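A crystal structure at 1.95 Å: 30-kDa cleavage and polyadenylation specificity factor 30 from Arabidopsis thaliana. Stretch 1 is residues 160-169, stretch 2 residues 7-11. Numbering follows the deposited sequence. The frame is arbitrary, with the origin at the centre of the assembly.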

# COMPACT_ATOMS: atom_id res chain seq x y z
N LEU A 160 -5.21 -3.46 -12.54
CA LEU A 160 -5.87 -2.97 -11.32
C LEU A 160 -5.93 -1.49 -11.20
O LEU A 160 -6.79 -0.98 -10.48
CB LEU A 160 -5.22 -3.53 -10.04
CG LEU A 160 -5.32 -5.07 -9.94
CD1 LEU A 160 -4.49 -5.67 -8.80
CD2 LEU A 160 -6.76 -5.52 -9.83
N MET A 161 -5.01 -0.77 -11.85
CA MET A 161 -4.98 0.69 -11.70
C MET A 161 -6.29 1.34 -12.12
O MET A 161 -6.87 2.11 -11.36
CB MET A 161 -3.85 1.33 -12.49
CG MET A 161 -3.67 2.82 -12.20
SD MET A 161 -2.74 3.26 -10.70
CE MET A 161 -4.05 3.77 -9.60
N ALA A 162 -6.71 1.07 -13.34
CA ALA A 162 -7.97 1.64 -13.84
C ALA A 162 -9.17 1.11 -12.99
O ALA A 162 -10.07 1.87 -12.63
CB ALA A 162 -8.12 1.31 -15.35
N ILE A 163 -9.10 -0.15 -12.58
CA ILE A 163 -10.12 -0.70 -11.65
C ILE A 163 -10.24 0.17 -10.39
O ILE A 163 -11.35 0.57 -9.98
CB ILE A 163 -9.85 -2.17 -11.31
CG1 ILE A 163 -10.10 -3.04 -12.55
CG2 ILE A 163 -10.82 -2.62 -10.23
CD1 ILE A 163 -9.62 -4.47 -12.39
N SER A 164 -9.09 0.51 -9.82
CA SER A 164 -9.06 1.37 -8.67
C SER A 164 -9.69 2.73 -8.92
O SER A 164 -10.44 3.21 -8.11
CB SER A 164 -7.61 1.59 -8.22
OG SER A 164 -7.68 2.17 -6.97
N ILE A 165 -9.31 3.36 -10.02
CA ILE A 165 -9.73 4.76 -10.36
C ILE A 165 -11.27 4.77 -10.54
O ILE A 165 -11.96 5.64 -9.98
CB ILE A 165 -9.01 5.33 -11.66
CG1 ILE A 165 -7.47 5.44 -11.50
CG2 ILE A 165 -9.52 6.71 -12.05
CD1 ILE A 165 -7.03 6.28 -10.32
N ALA A 166 -11.77 3.78 -11.28
CA ALA A 166 -13.22 3.59 -11.48
C ALA A 166 -13.92 3.42 -10.13
O ALA A 166 -14.85 4.19 -9.84
CB ALA A 166 -13.49 2.40 -12.39
N ALA A 167 -13.41 2.50 -9.28
CA ALA A 167 -14.09 2.24 -7.98
C ALA A 167 -14.11 3.46 -7.11
O ALA A 167 -15.15 3.80 -6.57
CB ALA A 167 -13.50 1.07 -7.25
N GLU A 168 -12.95 4.13 -7.04
CA GLU A 168 -12.75 5.41 -6.36
C GLU A 168 -13.75 6.49 -6.82
O GLU A 168 -14.33 7.16 -6.01
CB GLU A 168 -11.30 5.90 -6.63
CG GLU A 168 -10.62 6.71 -5.56
CD GLU A 168 -9.20 7.20 -5.97
OE1 GLU A 168 -8.84 8.29 -5.46
OE2 GLU A 168 -8.42 6.53 -6.74
N ALA A 169 -13.93 6.64 -8.12
CA ALA A 169 -14.89 7.62 -8.65
C ALA A 169 -16.32 7.27 -8.25
O ALA A 169 -17.06 8.14 -7.81
CB ALA A 169 -14.78 7.66 -10.16
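Stretch 2 7-11: RTSHP

Residues 160-169 are helical throughout, with i to i+4 hydrogen bonds running from S164 N to L160 O (2.8 Å) through A169 N to I165 O (2.9 Å). Stretch 2 has no regular helix or strand: S9 (phi/psi -138/164) and H10 (-97/136) are extended, whereas T8 (-109/-2) is not. Its contacts fall on M161, I165 and E168, spaced four and three residues apart and therefore on one side of the helix; the CA-to-CB bonds of all three point toward stretch 2. From T8 and S9 to H10 the contacts pass from M161 to E168. The chain passes nearest at M161 and S9, whose CA atoms are 6.9 Å apart, and 232 Å² is buried in total.

H10 covers the most surface. Its CA-to-CB bond points sideways, but with chi1 at -61° (m) the ring end comes nearer the helix. There NE2 donates a hydrogen bond to E168 OE2 at 3.2 Å, with an N-H...O angle of 141°; the carboxylate oxygen lies near the ring plane, at its edge, as in-plane donation requires. I165 CD1 approaches the same H10 NE2 obliquely, at 3.5 Å.

M161 anchors the other end. Its CG lies 3.1 Å from T8 O, a tight approach, and its SD is 3.6 Å from S9 CB. I165 bridges the two sites, since its CG1 is also 3.8 Å from T8 O.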

# COMPACT_ATOMS: atom_id res chain seq x y z
N ARG A 7 -3.79 11.85 -16.45
CA ARG A 7 -2.95 10.82 -15.83
C ARG A 7 -3.85 9.69 -15.33
O ARG A 7 -5.01 9.87 -15.07
CB ARG A 7 -2.03 11.39 -14.70
CG ARG A 7 -0.96 12.43 -15.12
CD ARG A 7 0.05 11.96 -16.21
NE ARG A 7 0.79 13.07 -16.84
CZ ARG A 7 1.69 12.94 -17.84
NH1 ARG A 7 1.98 11.73 -18.38
NH2 ARG A 7 2.31 14.04 -18.32
N THR A 8 -3.27 8.52 -15.26
CA THR A 8 -3.97 7.32 -14.91
C THR A 8 -3.61 6.77 -13.53
O THR A 8 -4.12 5.76 -13.16
CB THR A 8 -3.58 6.26 -15.93
OG1 THR A 8 -2.15 6.02 -15.83
CG2 THR A 8 -3.99 6.75 -17.34
N SER A 9 -2.69 7.42 -12.83
CA SER A 9 -2.27 7.03 -11.49
C SER A 9 -2.13 8.33 -10.65
O SER A 9 -2.14 9.42 -11.20
CB SER A 9 -0.96 6.22 -11.58
OG SER A 9 0.18 7.02 -11.92
N HIS A 10 -2.07 8.23 -9.32
CA HIS A 10 -1.91 9.39 -8.51
C HIS A 10 -0.43 9.45 -8.24
O HIS A 10 0.19 8.44 -7.94
CB HIS A 10 -2.69 9.32 -7.20
CG HIS A 10 -4.15 9.18 -7.39
ND1 HIS A 10 -4.97 10.27 -7.59
CD2 HIS A 10 -4.93 8.08 -7.51
CE1 HIS A 10 -6.21 9.85 -7.78
NE2 HIS A 10 -6.21 8.53 -7.76
N PRO A 11 0.14 10.65 -8.37
CA PRO A 11 1.52 10.86 -7.97
C PRO A 11 1.73 10.69 -6.44
O PRO A 11 0.84 10.94 -5.64
CB PRO A 11 1.76 12.30 -8.36
CG PRO A 11 0.41 12.94 -8.13
CD PRO A 11 -0.59 11.91 -8.58